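Long-range contact in RNA 2'-o-ribose methyltransferase (Thermus thermophilus, PDB 1IPA), which probably methylates the 2'-hydroxyl of a ribose in RNA, as a knotted methyltransferase of the TrmH (SpoU) family: residues Tyr110-Leu124 / Ala137-Gly150. Sequence-based numbering, arbitrary orientation.
Sequences YRPSPDALILVAVGL and ADAAGAEAVLVAGG
The ring of Tyr110 meets the carboxylate of Glu143 at its edge, with OE2 near the ring plane. The two flat groups stand almost perpendicular, 82° apart. Pro112 N lies over one ring face, towards the rim, and Ala144 CB approaches CE2 obliquely. Tyr110 OH donates to Glu143 OE2 over 2.6 Å, reaching it from above the carboxylate plane. The other oxygen, OE1, accepts a very short bond of 2.5 Å from Ser113 OG. Ser113 N adds a weak bond to OE2. Glu143 has CG anti to its backbone N (chi1 -169°) and an extended chain, which carries the carboxylate across to the 110-116 loop. A phenylalanine at Tyr110 would probably leave OE2 with just the weak Ser113 bond from this loop and the carboxylate freer to turn. Strands 117-122 and 144-148 are neighbours in the parallel Rossmann-like sheet of the SpoU domain, joined through helix 127-140 as a beta-alpha-beta unit. Leu119 N bonds Ala144 O at 3.0 Å, and Leu146 N bonds Leu119 O at 2.7 Å. On one sheet face, Ile118 CG2 packs on Leu146 CG at 3.9 Å. On the other, Leu119 CD2 touches Ala137 CB of the helix at 4.1 Å.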
ATOM      1  N   TYR A 110      17.064   5.163   4.874  1.00 63.72           N
ATOM      2  CA  TYR A 110      17.049   3.716   4.757  1.00 59.05           C
ATOM      3  C   TYR A 110      18.232   3.124   4.002  1.00 59.16           C
ATOM      4  O   TYR A 110      18.624   3.620   2.948  1.00 59.12           O
ATOM      5  CB  TYR A 110      15.744   3.294   4.080  1.00 54.14           C
ATOM      6  CG  TYR A 110      15.666   1.843   3.658  1.00 48.69           C
ATOM      7  CD1 TYR A 110      15.751   0.814   4.595  1.00 46.10           C
ATOM      8  CD2 TYR A 110      15.483   1.502   2.319  1.00 45.38           C
ATOM      9  CE1 TYR A 110      15.652  -0.517   4.204  1.00 44.56           C
ATOM     10  CE2 TYR A 110      15.386   0.181   1.919  1.00 42.61           C
ATOM     11  CZ  TYR A 110      15.470  -0.825   2.862  1.00 43.36           C
ATOM     12  OH  TYR A 110      15.381  -2.135   2.460  1.00 39.56           O
ATOM     13  N   ARG A 111      18.796   2.061   4.571  1.00 59.26           N
ATOM     14  CA  ARG A 111      19.906   1.331   3.965  1.00 59.68           C
ATOM     15  C   ARG A 111      19.562  -0.151   4.026  1.00 57.06           C
ATOM     16  O   ARG A 111      19.340  -0.712   5.102  1.00 57.20           O
ATOM     17  CB  ARG A 111      21.238   1.602   4.686  1.00 62.64           C
ATOM     18  CG  ARG A 111      21.132   2.006   6.149  1.00 68.38           C
ATOM     19  CD  ARG A 111      20.699   0.871   7.069  1.00 73.72           C
ATOM     20  NE  ARG A 111      20.420   1.373   8.414  1.00 77.60           N
ATOM     21  CZ  ARG A 111      19.404   2.179   8.713  1.00 79.49           C
ATOM     22  NH1 ARG A 111      18.560   2.570   7.764  1.00 80.41           N
ATOM     23  NH2 ARG A 111      19.242   2.614   9.957  1.00 80.34           N
ATOM     24  N   PRO A 112      19.509  -0.805   2.859  1.00 54.27           N
ATOM     25  CA  PRO A 112      19.185  -2.230   2.769  1.00 52.22           C
ATOM     26  C   PRO A 112      20.030  -3.139   3.654  1.00 50.55           C
ATOM     27  O   PRO A 112      21.252  -3.018   3.698  1.00 50.78           O
ATOM     28  CB  PRO A 112      19.371  -2.531   1.281  1.00 52.31           C
ATOM     29  CG  PRO A 112      20.398  -1.522   0.854  1.00 53.65           C
ATOM     30  CD  PRO A 112      19.936  -0.277   1.553  1.00 53.41           C
ATOM     31  N   SER A 113      19.371  -4.051   4.358  1.00 48.16           N
ATOM     32  CA  SER A 113      20.071  -4.990   5.217  1.00 47.07           C
ATOM     33  C   SER A 113      20.503  -6.185   4.361  1.00 47.11           C
ATOM     34  O   SER A 113      20.026  -6.356   3.244  1.00 46.38           O
ATOM     35  CB  SER A 113      19.151  -5.451   6.349  1.00 46.70           C
ATOM     36  OG  SER A 113      18.098  -6.257   5.856  1.00 46.37           O
ATOM     37  N   PRO A 114      21.414  -7.028   4.876  1.00 47.04           N
ATOM     38  CA  PRO A 114      21.899  -8.203   4.141  1.00 46.81           C
ATOM     39  C   PRO A 114      20.827  -9.219   3.725  1.00 46.19           C
ATOM     40  O   PRO A 114      21.106 -10.157   2.968  1.00 46.11           O
ATOM     41  CB  PRO A 114      22.931  -8.801   5.096  1.00 47.68           C
ATOM     42  CG  PRO A 114      22.419  -8.398   6.447  1.00 48.80           C
ATOM     43  CD  PRO A 114      22.021  -6.964   6.217  1.00 47.41           C
ATOM     44  N   ASP A 115      19.606  -9.031   4.217  1.00 44.66           N
ATOM     45  CA  ASP A 115      18.494  -9.927   3.890  1.00 42.35           C
ATOM     46  C   ASP A 115      17.442  -9.144   3.102  1.00 39.08           C
ATOM     47  O   ASP A 115      16.325  -9.616   2.911  1.00 38.36           O
ATOM     48  CB  ASP A 115      17.837 -10.469   5.171  1.00 43.43           C
ATOM     49  CG  ASP A 115      18.752 -11.378   5.979  1.00 47.82           C
ATOM     50  OD1 ASP A 115      18.983 -12.534   5.568  1.00 49.52           O
ATOM     51  OD2 ASP A 115      19.237 -10.935   7.042  1.00 52.01           O
ATOM     52  N   ALA A 116      17.811  -7.957   2.633  1.00 35.64           N
ATOM     53  CA  ALA A 116      16.888  -7.077   1.922  1.00 34.20           C
ATOM     54  C   ALA A 116      16.210  -7.530   0.631  1.00 34.34           C
ATOM     55  O   ALA A 116      16.861  -7.732  -0.393  1.00 34.75           O
ATOM     56  CB  ALA A 116      17.560  -5.750   1.672  1.00 32.66           C
ATOM     57  N   LEU A 117      14.890  -7.666   0.684  1.00 31.49           N
ATOM     58  CA  LEU A 117      14.104  -8.008  -0.495  1.00 30.36           C
ATOM     59  C   LEU A 117      13.339  -6.715  -0.791  1.00 28.15           C
ATOM     60  O   LEU A 117      12.450  -6.321  -0.046  1.00 26.63           O
ATOM     61  CB  LEU A 117      13.130  -9.153  -0.203  1.00 32.58           C
ATOM     62  CG  LEU A 117      12.162  -9.495  -1.343  1.00 34.32           C
ATOM     63  CD1 LEU A 117      12.933  -9.866  -2.611  1.00 33.63           C
ATOM     64  CD2 LEU A 117      11.263 -10.640  -0.908  1.00 36.38           C
ATOM     65  N   ILE A 118      13.706  -6.057  -1.881  1.00 26.80           N
ATOM     66  CA  ILE A 118      13.108  -4.788  -2.251  1.00 25.78           C
ATOM     67  C   ILE A 118      12.318  -4.809  -3.551  1.00 27.13           C
ATOM     68  O   ILE A 118      12.771  -5.344  -4.564  1.00 27.70           O
ATOM     69  CB  ILE A 118      14.215  -3.706  -2.346  1.00 24.15           C
ATOM     70  CG1 ILE A 118      14.773  -3.425  -0.947  1.00 24.51           C
ATOM     71  CG2 ILE A 118      13.675  -2.439  -2.971  1.00 23.13           C
ATOM     72  CD1 ILE A 118      16.113  -2.733  -0.949  1.00 24.56           C
ATOM     73  N   LEU A 119      11.130  -4.215  -3.517  1.00 26.33           N
ATOM     74  CA  LEU A 119      10.296  -4.144  -4.707  1.00 26.25           C
ATOM     75  C   LEU A 119      10.303  -2.721  -5.230  1.00 26.63           C
ATOM     76  O   LEU A 119       9.988  -1.796  -4.501  1.00 27.46           O
ATOM     77  CB  LEU A 119       8.852  -4.551  -4.394  1.00 24.45           C
ATOM     78  CG  LEU A 119       7.851  -4.355  -5.541  1.00 20.92           C
ATOM     79  CD1 LEU A 119       8.256  -5.244  -6.698  1.00 20.94           C
ATOM     80  CD2 LEU A 119       6.439  -4.694  -5.078  1.00 17.58           C
ATOM     81  N   VAL A 120      10.679  -2.546  -6.487  1.00 27.22           N
ATOM     82  CA  VAL A 120      10.682  -1.219  -7.083  1.00 28.48           C
ATOM     83  C   VAL A 120       9.523  -1.164  -8.073  1.00 29.09           C
ATOM     84  O   VAL A 120       9.517  -1.880  -9.074  1.00 28.25           O
ATOM     85  CB  VAL A 120      12.010  -0.932  -7.826  1.00 29.37           C
ATOM     86  CG1 VAL A 120      11.990   0.470  -8.412  1.00 30.40           C
ATOM     87  CG2 VAL A 120      13.184  -1.068  -6.869  1.00 28.63           C
ATOM     88  N   ALA A 121       8.532  -0.330  -7.781  1.00 29.80           N
ATOM     89  CA  ALA A 121       7.383  -0.199  -8.660  1.00 33.16           C
ATOM     90  C   ALA A 121       7.516   1.070  -9.491  1.00 35.24           C
ATOM     91  O   ALA A 121       7.686   2.165  -8.957  1.00 37.40           O
ATOM     92  CB  ALA A 121       6.100  -0.174  -7.844  1.00 34.47           C
ATOM     93  N   VAL A 122       7.439   0.908 -10.806  1.00 37.25           N
ATOM     94  CA  VAL A 122       7.574   2.019 -11.745  1.00 39.80           C
ATOM     95  C   VAL A 122       6.266   2.305 -12.481  1.00 42.17           C
ATOM     96  O   VAL A 122       5.617   1.387 -12.986  1.00 42.57           O
ATOM     97  CB  VAL A 122       8.662   1.705 -12.806  1.00 40.07           C
ATOM     98  CG1 VAL A 122       8.792   2.864 -13.782  1.00 39.57           C
ATOM     99  CG2 VAL A 122       9.994   1.403 -12.118  1.00 37.50           C
ATOM    100  N   GLY A 123       5.895   3.583 -12.545  1.00 43.73           N
ATOM    101  CA  GLY A 123       4.676   3.972 -13.232  1.00 44.71           C
ATOM    102  C   GLY A 123       3.411   3.607 -12.478  1.00 46.16           C
ATOM    103  O   GLY A 123       2.334   3.492 -13.067  1.00 46.56           O
ATOM    104  N   LEU A 124       3.545   3.415 -11.170  1.00 46.71           N
ATOM    105  CA  LEU A 124       2.409   3.063 -10.323  1.00 46.83           C
ATOM    106  C   LEU A 124       1.778   4.356  -9.814  1.00 46.94           C
ATOM    107  O   LEU A 124       2.304   4.993  -8.897  1.00 46.44           O
ATOM    108  CB  LEU A 124       2.888   2.220  -9.147  1.00 46.52           C
ATOM    109  CG  LEU A 124       1.821   1.487  -8.347  1.00 47.18           C
ATOM    110  CD1 LEU A 124       1.131   0.485  -9.253  1.00 47.82           C
ATOM    111  CD2 LEU A 124       2.458   0.780  -7.161  1.00 45.92           C
ATOM    112  N   ALA A 137       3.611  -7.245  -1.417  1.00 22.26           N
ATOM    113  CA  ALA A 137       4.977  -7.095  -0.934  1.00 22.50           C
ATOM    114  C   ALA A 137       5.079  -7.446   0.561  1.00 22.93           C
ATOM    115  O   ALA A 137       6.074  -8.018   1.016  1.00 23.18           O
ATOM    116  CB  ALA A 137       5.450  -5.684  -1.175  1.00 20.98           C
ATOM    117  N   ASP A 138       4.046  -7.112   1.319  1.00 22.97           N
ATOM    118  CA  ASP A 138       4.037  -7.402   2.748  1.00 25.20           C
ATOM    119  C   ASP A 138       3.938  -8.909   2.996  1.00 23.96           C
ATOM    120  O   ASP A 138       4.649  -9.462   3.837  1.00 22.50           O
ATOM    121  CB  ASP A 138       2.855  -6.700   3.421  1.00 25.86           C
ATOM    122  CG  ASP A 138       2.587  -7.224   4.821  1.00 29.23           C
ATOM    123  OD1 ASP A 138       3.219  -6.737   5.783  1.00 30.45           O
ATOM    124  OD2 ASP A 138       1.748  -8.141   4.958  1.00 27.95           O
ATOM    125  N   ALA A 139       3.046  -9.561   2.258  1.00 23.55           N
ATOM    126  CA  ALA A 139       2.834 -10.993   2.399  1.00 24.43           C
ATOM    127  C   ALA A 139       4.098 -11.785   2.073  1.00 25.84           C
ATOM    128  O   ALA A 139       4.429 -12.755   2.756  1.00 24.99           O
ATOM    129  CB  ALA A 139       1.692 -11.435   1.502  1.00 23.67           C
ATOM    130  N   ALA A 140       4.799 -11.361   1.025  1.00 25.57           N
ATOM    131  CA  ALA A 140       6.017 -12.034   0.594  1.00 25.64           C
ATOM    132  C   ALA A 140       7.179 -11.756   1.538  1.00 25.89           C
ATOM    133  O   ALA A 140       8.159 -12.495   1.556  1.00 24.35           O
ATOM    134  CB  ALA A 140       6.376 -11.600  -0.822  1.00 23.65           C
ATOM    135  N   GLY A 141       7.071 -10.683   2.310  1.00 26.33           N
ATOM    136  CA  GLY A 141       8.127 -10.350   3.251  1.00 28.17           C
ATOM    137  C   GLY A 141       9.120  -9.301   2.785  1.00 28.56           C
ATOM    138  O   GLY A 141      10.205  -9.189   3.340  1.00 28.12           O
ATOM    139  N   ALA A 142       8.764  -8.534   1.764  1.00 28.06           N
ATOM    140  CA  ALA A 142       9.663  -7.506   1.279  1.00 28.60           C
ATOM    141  C   ALA A 142      10.055  -6.583   2.427  1.00 29.67           C
ATOM    142  O   ALA A 142       9.277  -6.362   3.359  1.00 31.01           O
ATOM    143  CB  ALA A 142       8.997  -6.713   0.187  1.00 27.96           C
ATOM    144  N   GLU A 143      11.264  -6.047   2.351  1.00 27.97           N
ATOM    145  CA  GLU A 143      11.758  -5.132   3.368  1.00 27.56           C
ATOM    146  C   GLU A 143      11.305  -3.709   3.046  1.00 27.27           C
ATOM    147  O   GLU A 143      11.152  -2.871   3.933  1.00 28.19           O
ATOM    148  CB  GLU A 143      13.285  -5.191   3.418  1.00 28.72           C
ATOM    149  CG  GLU A 143      13.893  -4.486   4.612  1.00 30.07           C
ATOM    150  CD  GLU A 143      15.397  -4.588   4.633  1.00 31.69           C
ATOM    151  OE1 GLU A 143      15.914  -5.706   4.806  1.00 34.31           O
ATOM    152  OE2 GLU A 143      16.068  -3.552   4.466  1.00 34.43           O
ATOM    153  N   ALA A 144      11.081  -3.434   1.771  1.00 26.70           N
ATOM    154  CA  ALA A 144      10.652  -2.106   1.380  1.00 27.82           C
ATOM    155  C   ALA A 144      10.111  -2.080  -0.028  1.00 27.45           C
ATOM    156  O   ALA A 144      10.433  -2.938  -0.848  1.00 29.48           O
ATOM    157  CB  ALA A 144      11.822  -1.127   1.492  1.00 27.55           C
ATOM    158  N   VAL A 145       9.286  -1.080  -0.299  1.00 27.65           N
ATOM    159  CA  VAL A 145       8.728  -0.895  -1.629  1.00 28.12           C
ATOM    160  C   VAL A 145       9.139   0.488  -2.062  1.00 29.18           C
ATOM    161  O   VAL A 145       8.766   1.479  -1.437  1.00 32.05           O
ATOM    162  CB  VAL A 145       7.194  -0.965  -1.644  1.00 24.66           C
ATOM    163  CG1 VAL A 145       6.679  -0.623  -3.036  1.00 23.87           C
ATOM    164  CG2 VAL A 145       6.737  -2.351  -1.244  1.00 24.07           C
ATOM    165  N   LEU A 146       9.931   0.565  -3.117  1.00 29.53           N
ATOM    166  CA  LEU A 146      10.355   1.858  -3.594  1.00 31.91           C
ATOM    167  C   LEU A 146       9.500   2.183  -4.795  1.00 33.42           C
ATOM    168  O   LEU A 146       9.536   1.481  -5.806  1.00 34.94           O
ATOM    169  CB  LEU A 146      11.839   1.838  -3.973  1.00 31.50           C
ATOM    170  CG  LEU A 146      12.761   1.321  -2.872  1.00 31.50           C
ATOM    171  CD1 LEU A 146      14.206   1.443  -3.323  1.00 31.75           C
ATOM    172  CD2 LEU A 146      12.523   2.109  -1.585  1.00 32.72           C
ATOM    173  N   VAL A 147       8.713   3.243  -4.663  1.00 33.93           N
ATOM    174  CA  VAL A 147       7.838   3.681  -5.730  1.00 34.69           C
ATOM    175  C   VAL A 147       8.470   4.833  -6.507  1.00 36.93           C
ATOM    176  O   VAL A 147       8.761   5.897  -5.947  1.00 37.50           O
ATOM    177  CB  VAL A 147       6.482   4.145  -5.172  1.00 34.44           C
ATOM    178  CG1 VAL A 147       5.586   4.610  -6.315  1.00 32.53           C
ATOM    179  CG2 VAL A 147       5.825   3.004  -4.393  1.00 33.19           C
ATOM    180  N   ALA A 148       8.690   4.610  -7.797  1.00 36.58           N
ATOM    181  CA  ALA A 148       9.268   5.633  -8.648  1.00 37.79           C
ATOM    182  C   ALA A 148       8.131   6.455  -9.225  1.00 38.82           C
ATOM    183  O   ALA A 148       7.669   6.173 -10.323  1.00 39.86           O
ATOM    184  CB  ALA A 148      10.078   4.995  -9.774  1.00 34.05           C
ATOM    185  N   GLY A 149       7.661   7.455  -8.478  1.00 41.80           N
ATOM    186  CA  GLY A 149       6.588   8.292  -8.987  1.00 44.11           C
ATOM    187  C   GLY A 149       5.459   8.740  -8.066  1.00 45.48           C
ATOM    188  O   GLY A 149       4.285   8.479  -8.355  1.00 47.65           O
ATOM    189  N   GLY A 150       5.787   9.415  -6.969  1.00 42.99           N
ATOM    190  CA  GLY A 150       4.744   9.892  -6.075  1.00 41.48           C
ATOM    191  C   GLY A 150       3.899   8.843  -5.368  1.00 40.91           C
ATOM    192  O   GLY A 150       3.493   7.834  -5.954  1.00 40.14           O
TER
HETATM  193  O   HOH W   1      13.217  -8.835   2.945  1.00 31.52           O
HETATM  194  O   HOH W   2       0.841   5.765  -6.474  1.00 43.38           O